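Local coordinates for putative nucleotide sugar epimerase/ dehydratase (Bordetella bronchiseptica, PDB 2Q1S), which binds NADH on a Rossmann fold and probably acts as a nucleotide-sugar epimerase or dehydratase in making the lipopolysaccharide O-antigen, at residues A[120-123]-A[124-128]; A[176-179]-A[180-184]; A[222-226]-A[227-231]; A[298-301]-A[302-306]. All blocks are in the same frame, centred on the assembly; numbering follows the deposited sequence. Where two conformers were deposited one is given.

Interaction 1. Residues A[120-123]-A[124-128]; sequences LADH and ENNTL. With NAI (1,4-dihydronicotinamide adenine dinucleotide), chain B.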
loop_
_atom_site.group_PDB
_atom_site.type_symbol
_atom_site.label_atom_id
_atom_site.label_comp_id
_atom_site.label_asym_id
_atom_site.label_seq_id
_atom_site.Cartn_x
_atom_site.Cartn_y
_atom_site.Cartn_z
ATOM N N LEU A 120 1.074 -6.595 -10.989
ATOM C CA LEU A 120 -0.021 -7.380 -10.398
ATOM C C LEU A 120 0.475 -8.706 -9.793
ATOM O O LEU A 120 0.007 -9.107 -8.739
ATOM C CB LEU A 120 -1.132 -7.612 -11.445
ATOM C CG LEU A 120 -1.730 -6.378 -12.144
ATOM C CD1 LEU A 120 -2.930 -6.706 -13.032
ATOM C CD2 LEU A 120 -2.149 -5.365 -11.072
ATOM N N ALA A 121 1.449 -9.357 -10.446
ATOM C CA ALA A 121 2.150 -10.483 -9.827
ATOM C C ALA A 121 2.879 -10.020 -8.557
ATOM O O ALA A 121 2.856 -10.728 -7.530
ATOM C CB ALA A 121 3.145 -11.078 -10.809
ATOM N N ASP A 122 3.483 -8.819 -8.563
ATOM C CA ASP A 122 4.100 -8.306 -7.379
ATOM C C ASP A 122 3.059 -8.123 -6.271
ATOM O O ASP A 122 3.277 -8.540 -5.146
ATOM C CB ASP A 122 4.796 -6.975 -7.630
ATOM C CG ASP A 122 5.341 -6.392 -6.325
ATOM O OD1 ASP A 122 6.449 -6.843 -5.920
ATOM O OD2 ASP A 122 4.678 -5.544 -5.708
ATOM N N HIS A 123 1.903 -7.562 -6.618
ATOM C CA HIS A 123 0.970 -7.215 -5.572
ATOM C C HIS A 123 0.500 -8.486 -4.850
ATOM O O HIS A 123 0.427 -8.516 -3.613
ATOM C CB HIS A 123 -0.209 -6.483 -6.229
ATOM C CG HIS A 123 -1.198 -6.020 -5.224
ATOM N ND1 HIS A 123 -1.039 -4.833 -4.528
ATOM C CD2 HIS A 123 -2.320 -6.598 -4.770
ATOM C CE1 HIS A 123 -2.049 -4.704 -3.687
ATOM N NE2 HIS A 123 -2.811 -5.790 -3.780
ATOM N N GLU A 124 0.164 -9.511 -5.651
ATOM C CA GLU A 124 -0.362 -10.772 -5.074
ATOM C C GLU A 124 0.641 -11.396 -4.120
ATOM O O GLU A 124 0.260 -11.903 -3.049
ATOM C CB GLU A 124 -0.667 -11.746 -6.200
ATOM C CG GLU A 124 -1.052 -13.125 -5.688
ATOM C CD GLU A 124 -2.400 -13.187 -4.968
ATOM O OE1 GLU A 124 -3.296 -12.322 -5.144
ATOM O OE2 GLU A 124 -2.597 -14.201 -4.259
ATOM N N ASN A 125 1.925 -11.327 -4.470
ATOM C CA ASN A 125 2.977 -12.021 -3.703
ATOM C C ASN A 125 3.847 -11.146 -2.825
ATOM O O ASN A 125 4.823 -11.633 -2.222
ATOM C CB ASN A 125 3.822 -12.799 -4.720
ATOM C CG ASN A 125 2.992 -13.827 -5.450
ATOM O OD1 ASN A 125 2.558 -14.823 -4.863
ATOM N ND2 ASN A 125 2.687 -13.563 -6.721
ATOM N N ASN A 126 3.464 -9.872 -2.671
ATOM C CA ASN A 126 4.295 -8.902 -1.965
ATOM C C ASN A 126 3.489 -7.920 -1.080
ATOM O O ASN A 126 4.008 -7.419 -0.096
ATOM C CB ASN A 126 5.202 -8.175 -2.970
ATOM C CG ASN A 126 6.558 -7.794 -2.411
ATOM O OD1 ASN A 126 6.908 -8.058 -1.252
ATOM N ND2 ASN A 126 7.365 -7.200 -3.281
ATOM N N THR A 127 2.247 -7.595 -1.502
ATOM C CA THR A 127 1.424 -6.700 -0.699
ATOM C C THR A 127 0.326 -7.512 -0.022
ATOM O O THR A 127 0.161 -7.435 1.217
ATOM C CB THR A 127 0.790 -5.573 -1.555
ATOM O OG1 THR A 127 1.828 -4.659 -1.984
ATOM C CG2 THR A 127 -0.227 -4.727 -0.757
ATOM N N LEU A 128 -0.408 -8.268 -0.818
ATOM C CA LEU A 128 -1.569 -8.973 -0.267
ATOM C C LEU A 128 -1.152 -10.067 0.709
ATOM O O LEU A 128 -1.895 -10.389 1.632
ATOM C CB LEU A 128 -2.428 -9.508 -1.417
ATOM C CG LEU A 128 -3.714 -10.207 -1.040
ATOM C CD1 LEU A 128 -4.753 -9.199 -0.471
ATOM C CD2 LEU A 128 -4.258 -10.943 -2.244
HETATM P PA NAI B . 13.649 -15.008 -1.999
HETATM O O1A NAI B . 12.931 -14.698 -3.263
HETATM O O2A NAI B . 14.749 -16.094 -2.010
HETATM O O5B NAI B . 12.672 -15.319 -0.845
HETATM C C5B NAI B . 11.274 -15.011 -0.848
HETATM C C4B NAI B . 10.442 -16.274 -0.698
HETATM O O4B NAI B . 9.065 -15.921 -0.748
HETATM C C3B NAI B . 10.710 -17.266 -1.860
HETATM O O3B NAI B . 11.013 -18.567 -1.327
HETATM C C2B NAI B . 9.369 -17.314 -2.578
HETATM O O2B NAI B . 8.998 -18.574 -3.217
HETATM C C1B NAI B . 8.393 -16.993 -1.444
HETATM N N9A NAI B . 7.079 -16.548 -1.877
HETATM C C8A NAI B . 6.788 -15.722 -2.928
HETATM N N7A NAI B . 5.470 -15.517 -2.969
HETATM C C5A NAI B . 4.870 -16.187 -1.944
HETATM C C6A NAI B . 3.510 -16.392 -1.430
HETATM N N6A NAI B . 2.428 -15.838 -1.990
HETATM N N1A NAI B . 3.316 -17.177 -0.324
HETATM C C2A NAI B . 4.403 -17.755 0.257
HETATM N N3A NAI B . 5.684 -17.627 -0.126
HETATM C C4A NAI B . 5.988 -16.847 -1.223
HETATM O O3 NAI B . 14.321 -13.613 -1.599
HETATM P PN NAI B . 15.132 -13.207 -0.250
HETATM O O1N NAI B . 16.264 -12.381 -0.606
HETATM O O2N NAI B . 15.240 -14.468 0.570
HETATM O O5D NAI B . 14.004 -12.294 0.511
HETATM C C5D NAI B . 13.500 -12.628 1.815
HETATM C C4D NAI B . 12.865 -11.361 2.392
HETATM O O4D NAI B . 13.873 -10.402 2.601
HETATM C C3D NAI B . 11.904 -10.682 1.415
HETATM O O3D NAI B . 10.777 -10.226 2.175
HETATM C C2D NAI B . 12.701 -9.549 0.844
HETATM O O2D NAI B . 11.840 -8.467 0.395
HETATM C C1D NAI B . 13.537 -9.126 2.019
HETATM N N1N NAI B . 14.742 -8.425 1.659
HETATM C C2N NAI B . 15.825 -9.056 1.098
HETATM C C3N NAI B . 16.985 -8.352 0.788
HETATM C C7N NAI B . 18.193 -9.032 0.149
HETATM O O7N NAI B . 19.182 -8.357 -0.077
HETATM N N7N NAI B . 18.094 -10.363 -0.099
HETATM C C4N NAI B . 17.085 -6.970 1.105
HETATM C C5N NAI B . 15.957 -6.357 1.722
HETATM C C6N NAI B . 14.825 -7.117 2.014
HETATM O O HOH W 1 1.096 -3.087 -4.165
#
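A chi1 of 175° swings the Asp122 carboxylate away from its own nitrogen and alongside the amide of Asn126, one helical turn on, and His123, turned the same way (chi1 -177°), brings its ring beside Thr127. Asn126 ND2 meets the syn side of Asp122 OD1 at 2.8 Å in a nearly straight bond, the two flat groups standing 71° apart. Over one face of the imidazole lies the methine of Thr127, its CB 3.9 Å from the ring centroid in a CH-pi contact. At the ring's edge, a water links His123 ND1 to Thr127 OG1. Asn125 faces both ways: ND2 donates to Ala121 O at 3.0 Å, while OD1 accepts from the adenine amino group, N6A of NADH, at 3.0 Å, so a bond to the helix backbone steadies the amide that reads the base. His123 O accepts from both Thr127 N and Leu128 N as the chain passes toward helix 128-137. Ser184, on the neighbouring helix 180-199, binds both Asp122 OD2 and Thr127 OG1. Across the dimer interface, His123 of the second subunit hydrogen-bonds through its NE2 to His123 NE2. Helix 119-126 thus packs against helix 180-199, and both face the second subunit.

Interaction 2. Residues A[176-179]-A[180-184]; sequences NNDS and PYSMS. With NAI (1,4-dihydronicotinamide adenine dinucleotide), chain B.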
loop_
_atom_site.group_PDB
_atom_site.type_symbol
_atom_site.label_atom_id
_atom_site.label_comp_id
_atom_site.label_asym_id
_atom_site.label_seq_id
_atom_site.Cartn_x
_atom_site.Cartn_y
_atom_site.Cartn_z
ATOM N N ASN A 176 10.583 8.515 -5.286
ATOM C CA ASN A 176 11.788 7.693 -5.262
ATOM C C ASN A 176 11.534 6.267 -4.792
ATOM O O ASN A 176 12.423 5.610 -4.245
ATOM C CB ASN A 176 12.899 8.359 -4.432
ATOM C CG ASN A 176 13.243 9.748 -4.939
ATOM O OD1 ASN A 176 13.241 9.999 -6.150
ATOM N ND2 ASN A 176 13.543 10.657 -4.015
ATOM N N ASN A 177 10.314 5.796 -5.023
ATOM C CA ASN A 177 10.026 4.381 -4.921
ATOM C C ASN A 177 10.062 3.872 -6.345
ATOM O O ASN A 177 9.158 4.108 -7.158
ATOM C CB ASN A 177 8.691 4.144 -4.244
ATOM C CG ASN A 177 8.584 4.914 -2.951
ATOM O OD1 ASN A 177 9.433 4.778 -2.054
ATOM N ND2 ASN A 177 7.589 5.782 -2.874
ATOM N N ASP A 178 11.172 3.212 -6.650
ATOM C CA ASP A 178 11.526 2.937 -8.018
ATOM C C ASP A 178 10.718 1.797 -8.652
ATOM O O ASP A 178 10.770 1.629 -9.863
ATOM C CB ASP A 178 13.010 2.550 -8.067
ATOM C CG ASP A 178 13.285 1.227 -7.347
ATOM O OD1 ASP A 178 12.796 1.042 -6.199
ATOM O OD2 ASP A 178 13.957 0.343 -7.938
ATOM N N SER A 179 10.017 1.005 -7.836
ATOM C CA SER A 179 9.393 -0.221 -8.337
ATOM C C SER A 179 8.186 -0.547 -7.503
ATOM O O SER A 179 8.088 -0.129 -6.354
ATOM C CB SER A 179 10.379 -1.388 -8.252
ATOM O OG SER A 179 10.767 -1.627 -6.912
ATOM N N PRO A 180 7.280 -1.370 -8.070
ATOM C CA PRO A 180 6.199 -1.917 -7.231
ATOM C C PRO A 180 6.720 -2.712 -6.042
ATOM O O PRO A 180 6.144 -2.675 -4.988
ATOM C CB PRO A 180 5.388 -2.766 -8.239
ATOM C CG PRO A 180 5.666 -2.112 -9.600
ATOM C CD PRO A 180 7.143 -1.753 -9.494
ATOM N N TYR A 181 7.821 -3.449 -6.228
ATOM C CA TYR A 181 8.481 -4.097 -5.106
ATOM C C TYR A 181 8.744 -3.136 -3.974
ATOM O O TYR A 181 8.449 -3.441 -2.823
ATOM C CB TYR A 181 9.823 -4.684 -5.597
ATOM C CG TYR A 181 10.651 -5.339 -4.501
ATOM C CD1 TYR A 181 11.537 -4.612 -3.731
ATOM C CD2 TYR A 181 10.597 -6.729 -4.318
ATOM C CE1 TYR A 181 12.298 -5.211 -2.766
ATOM C CE2 TYR A 181 11.361 -7.338 -3.333
ATOM C CZ TYR A 181 12.192 -6.558 -2.572
ATOM O OH TYR A 181 12.981 -7.179 -1.614
ATOM N N SER A 182 9.354 -2.000 -4.263
ATOM C CA SER A 182 9.707 -1.063 -3.188
ATOM C C SER A 182 8.447 -0.569 -2.449
ATOM O O SER A 182 8.436 -0.419 -1.220
ATOM C CB SER A 182 10.538 0.109 -3.734
ATOM O OG SER A 182 9.791 0.958 -4.595
ATOM N N MET A 183 7.390 -0.332 -3.225
ATOM C CA MET A 183 6.121 0.105 -2.621
ATOM C C MET A 183 5.539 -1.003 -1.756
ATOM O O MET A 183 5.101 -0.770 -0.654
ATOM C CB MET A 183 5.139 0.533 -3.715
ATOM C CG MET A 183 5.644 1.807 -4.410
ATOM S SD MET A 183 4.380 2.519 -5.533
ATOM C CE MET A 183 4.260 1.233 -6.792
ATOM N N SER A 184 5.512 -2.218 -2.280
ATOM C CA SER A 184 4.998 -3.347 -1.468
ATOM C C SER A 184 5.747 -3.503 -0.152
ATOM O O SER A 184 5.134 -3.771 0.901
ATOM C CB SER A 184 5.159 -4.630 -2.246
ATOM O OG SER A 184 4.169 -4.726 -3.261
HETATM P PA NAI B . 13.649 -15.008 -1.999
HETATM O O1A NAI B . 12.931 -14.698 -3.263
HETATM O O2A NAI B . 14.749 -16.094 -2.010
HETATM O O5B NAI B . 12.672 -15.319 -0.845
HETATM C C5B NAI B . 11.274 -15.011 -0.848
HETATM C C4B NAI B . 10.442 -16.274 -0.698
HETATM O O4B NAI B . 9.065 -15.921 -0.748
HETATM C C3B NAI B . 10.710 -17.266 -1.860
HETATM O O3B NAI B . 11.013 -18.567 -1.327
HETATM C C2B NAI B . 9.369 -17.314 -2.578
HETATM O O2B NAI B . 8.998 -18.574 -3.217
HETATM C C1B NAI B . 8.393 -16.993 -1.444
HETATM N N9A NAI B . 7.079 -16.548 -1.877
HETATM C C8A NAI B . 6.788 -15.722 -2.928
HETATM N N7A NAI B . 5.470 -15.517 -2.969
HETATM C C5A NAI B . 4.870 -16.187 -1.944
HETATM C C6A NAI B . 3.510 -16.392 -1.430
HETATM N N6A NAI B . 2.428 -15.838 -1.990
HETATM N N1A NAI B . 3.316 -17.177 -0.324
HETATM C C2A NAI B . 4.403 -17.755 0.257
HETATM N N3A NAI B . 5.684 -17.627 -0.126
HETATM C C4A NAI B . 5.988 -16.847 -1.223
HETATM O O3 NAI B . 14.321 -13.613 -1.599
HETATM P PN NAI B . 15.132 -13.207 -0.250
HETATM O O1N NAI B . 16.264 -12.381 -0.606
HETATM O O2N NAI B . 15.240 -14.468 0.570
HETATM O O5D NAI B . 14.004 -12.294 0.511
HETATM C C5D NAI B . 13.500 -12.628 1.815
HETATM C C4D NAI B . 12.865 -11.361 2.392
HETATM O O4D NAI B . 13.873 -10.402 2.601
HETATM C C3D NAI B . 11.904 -10.682 1.415
HETATM O O3D NAI B . 10.777 -10.226 2.175
HETATM C C2D NAI B . 12.701 -9.549 0.844
HETATM O O2D NAI B . 11.840 -8.467 0.395
HETATM C C1D NAI B . 13.537 -9.126 2.019
HETATM N N1N NAI B . 14.742 -8.425 1.659
HETATM C C2N NAI B . 15.825 -9.056 1.098
HETATM C C3N NAI B . 16.985 -8.352 0.788
HETATM C C7N NAI B . 18.193 -9.032 0.149
HETATM O O7N NAI B . 19.182 -8.357 -0.077
HETATM N N7N NAI B . 18.094 -10.363 -0.099
HETATM C C4N NAI B . 17.085 -6.970 1.105
HETATM C C5N NAI B . 15.957 -6.357 1.722
HETATM C C6N NAI B . 14.825 -7.117 2.014
#
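This is a helix N-cap, formed where the loop after strand 171-173 turns into helix 180-199, the helix that carries the Tyr-x-x-x-Lys motif of short-chain dehydrogenases as Tyr181 and Lys185. Ser179 is the N-cap residue. Its OG, turned back over the backbone by a chi1 of 61°, accepts from Ser182 N at 3.0 Å, and the same hydroxyl bonds to Asn112 of helix 112-117. The carbonyl of Ser179 is used as well: Met183 N donates to Ser179 O at 3.2 Å in the first regular turn. A further bond, from Ser182 OG to Ser179 O at 2.7 Å, holds in one of two conformers modelled for Ser182 and is therefore less certain. Beside the cap, Asn177 CB rests on Met183 CG at 3.8 Å, and Pro180 and Met183 both pack on Tyr194 of the second subunit. Tyr181 extends from the first turn, its chi1 of 177° carrying the ring away from the cap to the nicotinamide ribose, where its OH hydrogen-bonds to O2D of NADH at 2.6 Å. The chemistry implies a division of labour: the hydroxyl and carbonyl of Ser179 fix the start of the helix, and the helix in turn sets the phenol at the cofactor ribose. In short-chain dehydrogenases the Tyr-x-x-x-Lys pair is generally catalytic, so a like role is probable here.

Interaction 3. Residues A[222-226]-A[227-231]; sequences RWRGT and PATVW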
loop_
_atom_site.group_PDB
_atom_site.type_symbol
_atom_site.label_atom_id
_atom_site.label_comp_id
_atom_site.label_asym_id
_atom_site.label_seq_id
_atom_site.Cartn_x
_atom_site.Cartn_y
_atom_site.Cartn_z
ATOM N N ARG A 222 10.340 -19.928 -10.549
ATOM C CA ARG A 222 9.715 -19.778 -11.869
ATOM C C ARG A 222 10.270 -18.555 -12.580
ATOM O O ARG A 222 10.773 -17.650 -11.908
ATOM C CB ARG A 222 8.201 -19.633 -11.709
ATOM C CG ARG A 222 7.637 -20.685 -10.782
ATOM C CD ARG A 222 6.118 -20.689 -10.684
ATOM N NE ARG A 222 5.796 -20.996 -9.295
ATOM C CZ ARG A 222 4.697 -20.617 -8.655
ATOM N NH1 ARG A 222 3.744 -19.936 -9.287
ATOM N NH2 ARG A 222 4.557 -20.939 -7.380
ATOM N N TRP A 223 10.182 -18.528 -13.914
ATOM C CA TRP A 223 10.470 -17.330 -14.691
ATOM C C TRP A 223 9.556 -16.177 -14.239
ATOM O O TRP A 223 8.338 -16.274 -14.306
ATOM C CB TRP A 223 10.215 -17.595 -16.175
ATOM C CG TRP A 223 10.481 -16.428 -17.027
ATOM C CD1 TRP A 223 9.554 -15.648 -17.690
ATOM C CD2 TRP A 223 11.769 -15.891 -17.350
ATOM N NE1 TRP A 223 10.200 -14.671 -18.419
ATOM C CE2 TRP A 223 11.559 -14.810 -18.250
ATOM C CE3 TRP A 223 13.083 -16.237 -17.000
ATOM C CZ2 TRP A 223 12.619 -14.047 -18.763
ATOM C CZ3 TRP A 223 14.143 -15.489 -17.525
ATOM C CH2 TRP A 223 13.904 -14.399 -18.388
ATOM N N ARG A 224 10.142 -15.082 -13.780
ATOM C CA ARG A 224 9.328 -13.971 -13.323
ATOM C C ARG A 224 9.400 -12.780 -14.293
ATOM O O ARG A 224 9.141 -11.623 -13.890
ATOM C CB ARG A 224 9.680 -13.618 -11.863
ATOM C CG ARG A 224 9.301 -14.776 -10.938
ATOM C CD ARG A 224 9.726 -14.597 -9.503
ATOM N NE ARG A 224 11.137 -14.253 -9.309
ATOM C CZ ARG A 224 12.164 -15.088 -9.330
ATOM N NH1 ARG A 224 11.980 -16.365 -9.646
ATOM N NH2 ARG A 224 13.383 -14.621 -9.076
ATOM N N GLY A 225 9.718 -13.051 -15.558
ATOM C CA GLY A 225 9.560 -12.019 -16.557
ATOM C C GLY A 225 10.816 -11.482 -17.212
ATOM O O GLY A 225 10.782 -11.072 -18.363
ATOM N N THR A 226 11.916 -11.432 -16.453
ATOM C CA THR A 226 13.130 -10.762 -16.909
ATOM C C THR A 226 14.372 -11.583 -16.556
ATOM O O THR A 226 14.305 -12.506 -15.722
ATOM C CB THR A 226 13.276 -9.343 -16.284
ATOM O OG1 THR A 226 13.871 -9.457 -14.991
ATOM C CG2 THR A 226 11.908 -8.610 -16.164
ATOM N N PRO A 227 15.518 -11.237 -17.161
ATOM C CA PRO A 227 16.749 -11.959 -16.861
ATOM C C PRO A 227 17.201 -11.935 -15.401
ATOM O O PRO A 227 18.014 -12.782 -15.025
ATOM C CB PRO A 227 17.782 -11.281 -17.765
ATOM C CG PRO A 227 16.972 -10.698 -18.898
ATOM C CD PRO A 227 15.727 -10.254 -18.251
ATOM N N ALA A 228 16.683 -11.006 -14.609
ATOM C CA ALA A 228 16.985 -10.975 -13.193
ATOM C C ALA A 228 16.492 -12.196 -12.422
ATOM O O ALA A 228 16.946 -12.416 -11.305
ATOM C CB ALA A 228 16.444 -9.727 -12.571
ATOM N N THR A 229 15.610 -12.992 -13.032
ATOM C CA THR A 229 15.224 -14.285 -12.471
ATOM C C THR A 229 16.477 -15.167 -12.369
ATOM O O THR A 229 16.690 -15.879 -11.381
ATOM C CB THR A 229 14.168 -14.998 -13.348
ATOM O OG1 THR A 229 12.886 -14.373 -13.182
ATOM C CG2 THR A 229 14.036 -16.495 -12.982
ATOM N N VAL A 230 17.311 -15.090 -13.400
ATOM C CA VAL A 230 18.599 -15.809 -13.382
ATOM C C VAL A 230 19.643 -15.016 -12.575
ATOM O O VAL A 230 20.087 -15.467 -11.525
ATOM C CB VAL A 230 19.087 -16.133 -14.791
ATOM C CG1 VAL A 230 20.462 -16.800 -14.701
ATOM C CG2 VAL A 230 18.100 -17.091 -15.468
ATOM N N TRP A 231 19.960 -13.810 -13.053
ATOM C CA TRP A 231 20.976 -12.933 -12.482
ATOM C C TRP A 231 20.365 -12.119 -11.359
ATOM O O TRP A 231 20.104 -10.925 -11.496
ATOM C CB TRP A 231 21.556 -12.041 -13.599
ATOM C CG TRP A 231 21.947 -12.851 -14.822
ATOM C CD1 TRP A 231 21.361 -12.838 -16.065
ATOM C CD2 TRP A 231 22.960 -13.863 -14.871
ATOM N NE1 TRP A 231 21.991 -13.760 -16.902
ATOM C CE2 TRP A 231 22.981 -14.393 -16.195
ATOM C CE3 TRP A 231 23.890 -14.343 -13.937
ATOM C CZ2 TRP A 231 23.876 -15.399 -16.583
ATOM C CZ3 TRP A 231 24.774 -15.342 -14.319
ATOM C CH2 TRP A 231 24.764 -15.857 -15.637
HETATM O O HOH W 2 15.521 -16.460 -8.857
HETATM O O HOH W 3 14.702 -11.566 -9.770
HETATM O O HOH W 4 12.522 -11.654 -13.449
#
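Direct hydrogen bonds come first, and Thr229 and Thr226 carry them. Thr229 OG1 accepts from Arg224 N at 2.9 Å, drawing the incoming loop onto the turn, while Thr229 N donates to Thr226 O at 3.0 Å. Thr226 adds an ST turn: its OG1, with chi1 at 84°, accepts from Ala228 N at 3.2 Å. These bonds accompany the helical backbone angles of residues 227-230, which lack a regular run of helical bonds.

Water-mediated links extend the network. One water takes a hydrogen from Arg224 NH2 and gives one to Thr229 O, at 2.8 Å from each; another joins Thr226 N to Thr229 OG1.

Flat groups lie against this framework. Thr229 OG1 sits 4.0 Å above the guanidinium plane of Arg224, over its centre. The indole of Trp223 takes backbone on one face, Gly225 N being 3.3 Å above its plane and displaced toward the rim. Farther along the same indole, CH2 approaches Pro227 N at 3.8 Å, and the ring crosses Thr229 at about a right angle.

Arg224 also touches Ser68, an NADH-binding residue, and its side chain lies about 6 Å from the cofactor, so the loop borders the cofactor pocket. In the chain the loop follows strand 203-212 and precedes helix 234-243. Arg224 NE binds His110 O and its side chain touches Ser114 on helix 112-117, which Thr226 and Ala228 also meet, at Gln113. Trp223 and Pro227 instead pack on helix 369-374 near the C terminus, and Val230 and Trp231 reach Met365 of helix 358-366.

Interaction 4. Residues A[298-301]-A[302-306]; sequences TKIN and EITGN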
loop_
_atom_site.group_PDB
_atom_site.type_symbol
_atom_site.label_atom_id
_atom_site.label_comp_id
_atom_site.label_asym_id
_atom_site.label_seq_id
_atom_site.Cartn_x
_atom_site.Cartn_y
_atom_site.Cartn_z
ATOM N N THR A 298 37.018 -7.410 -7.126
ATOM C CA THR A 298 38.434 -7.659 -6.882
ATOM C C THR A 298 38.608 -8.867 -5.954
ATOM O O THR A 298 39.344 -9.801 -6.283
ATOM C CB THR A 298 39.137 -6.390 -6.323
ATOM O OG1 THR A 298 39.197 -5.396 -7.361
ATOM C CG2 THR A 298 40.533 -6.733 -5.849
ATOM N N LYS A 299 37.873 -8.847 -4.833
ATOM C CA LYS A 299 37.914 -9.896 -3.800
ATOM C C LYS A 299 37.463 -11.256 -4.336
ATOM O O LYS A 299 38.115 -12.268 -4.110
ATOM C CB LYS A 299 37.031 -9.503 -2.613
ATOM C CG LYS A 299 37.632 -8.428 -1.709
ATOM C CD LYS A 299 36.531 -7.663 -0.983
ATOM C CE LYS A 299 37.035 -6.909 0.239
ATOM N NZ LYS A 299 38.130 -5.946 0.012
ATOM N N ILE A 300 36.336 -11.271 -5.038
ATOM C CA ILE A 300 35.831 -12.492 -5.652
ATOM C C ILE A 300 36.836 -13.076 -6.658
ATOM O O ILE A 300 37.092 -14.288 -6.673
ATOM C CB ILE A 300 34.448 -12.247 -6.309
ATOM C CG1 ILE A 300 33.393 -11.981 -5.237
ATOM C CG2 ILE A 300 34.033 -13.462 -7.163
ATOM C CD1 ILE A 300 32.069 -11.454 -5.796
ATOM N N ASN A 301 37.417 -12.220 -7.494
ATOM C CA ASN A 301 38.440 -12.675 -8.432
ATOM C C ASN A 301 39.638 -13.280 -7.693
ATOM O O ASN A 301 40.102 -14.371 -8.033
ATOM C CB ASN A 301 38.856 -11.542 -9.378
ATOM C CG ASN A 301 37.860 -11.327 -10.530
ATOM O OD1 ASN A 301 36.969 -12.151 -10.781
ATOM N ND2 ASN A 301 38.025 -10.220 -11.243
ATOM N N GLU A 302 40.099 -12.602 -6.640
ATOM C CA GLU A 302 41.276 -13.072 -5.909
ATOM C C GLU A 302 41.017 -14.413 -5.192
ATOM O O GLU A 302 41.882 -15.286 -5.193
ATOM C CB GLU A 302 41.824 -11.977 -4.977
ATOM C CG GLU A 302 41.359 -12.042 -3.517
ATOM C CD GLU A 302 42.277 -12.908 -2.649
ATOM O OE1 GLU A 302 43.417 -13.192 -3.068
ATOM O OE2 GLU A 302 41.841 -13.305 -1.544
ATOM N N ILE A 303 39.823 -14.581 -4.621
ATOM C CA ILE A 303 39.458 -15.826 -3.931
ATOM C C ILE A 303 39.253 -16.991 -4.919
ATOM O O ILE A 303 39.625 -18.147 -4.627
ATOM C CB ILE A 303 38.178 -15.655 -3.048
ATOM C CG1 ILE A 303 38.369 -14.587 -1.959
ATOM C CG2 ILE A 303 37.777 -16.979 -2.389
ATOM C CD1 ILE A 303 37.066 -14.111 -1.279
ATOM N N THR A 304 38.666 -16.693 -6.081
ATOM C CA THR A 304 38.383 -17.726 -7.089
ATOM C C THR A 304 39.554 -18.052 -8.005
ATOM O O THR A 304 39.562 -19.117 -8.612
ATOM C CB THR A 304 37.163 -17.380 -7.981
ATOM O OG1 THR A 304 37.380 -16.124 -8.633
ATOM C CG2 THR A 304 35.880 -17.320 -7.151
ATOM N N GLY A 305 40.523 -17.140 -8.125
ATOM C CA GLY A 305 41.643 -17.300 -9.046
ATOM C C GLY A 305 41.276 -16.855 -10.455
ATOM O O GLY A 305 41.875 -17.282 -11.422
ATOM N N ASN A 306 40.268 -15.984 -10.561
ATOM C CA ASN A 306 39.871 -15.460 -11.869
ATOM C C ASN A 306 40.848 -14.363 -12.313
ATOM O O ASN A 306 40.877 -13.270 -11.728
ATOM C CB ASN A 306 38.435 -14.930 -11.779
ATOM C CG ASN A 306 37.837 -14.596 -13.139
ATOM O OD1 ASN A 306 38.313 -15.048 -14.180
ATOM N ND2 ASN A 306 36.762 -13.791 -13.122
#
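Two amides, Asn301 and Asn306, meet with their planes 89° apart. Asn306 ND2 comes in above the carbonyl plane of Asn301, not on a lone pair, and bonds to OD1 at 2.9 Å. Asn301 OD1 in turn lies 26° out of the amide plane of Asn306. Rotation about the first side-chain bond of Asn306 (chi1 -169°) folds its amide back to the last turns of the helix, and the same ND2 also bonds to Met246 O.

Backbone bonds close the helix beneath this pair. Asn301 O accepts twice, from Gly305 N at 2.8 Å and from Asn306 N at 3.0 Å; the second bond spans a wider turn than a regular helical one. Gly305, with positive phi, is where the chain leaves the helical path. Ile300 O is also doubly engaged, by Thr304 N at 2.9 Å and Thr304 OG1 at 2.7 Å, and the two donors reach it from opposite faces of its plane. Ile303 CG1 also touches Lys299 O, at 3.2 Å.

This is the C-terminal end of helix 293-304, whose Asn306 lies about 8 Å, side chain to side chain, from Pro249 of a UDP site that is empty here. Within the fold, helix 293-304 is packed by two other helices: Ile300 and Thr304 touch helix 234-243 at Ala242, while Lys299 and Ile303 rest on helix 343-356.

Overall arrangement
Each of the four contacts is local. Three mark the start (interaction 2), the last turns (interaction 1) and the end (interaction 4) of helices, and interaction 3 lies in a loop. Interactions 1 and 2 touch, both reach NADH and the second subunit, and join through Ser184. Interaction 3, about 7 Å from interaction 1 at nearest atoms, meets no other protein chain and relies more on waters and on flat groups laid against polar atoms. Interaction 4, some 38 Å from interaction 1 between centres, is the outlier; its polar bonds are mainly backbone and amide. Interaction 1 has five of nine touching residues buried and none exposed, interaction 4 three buried and two exposed.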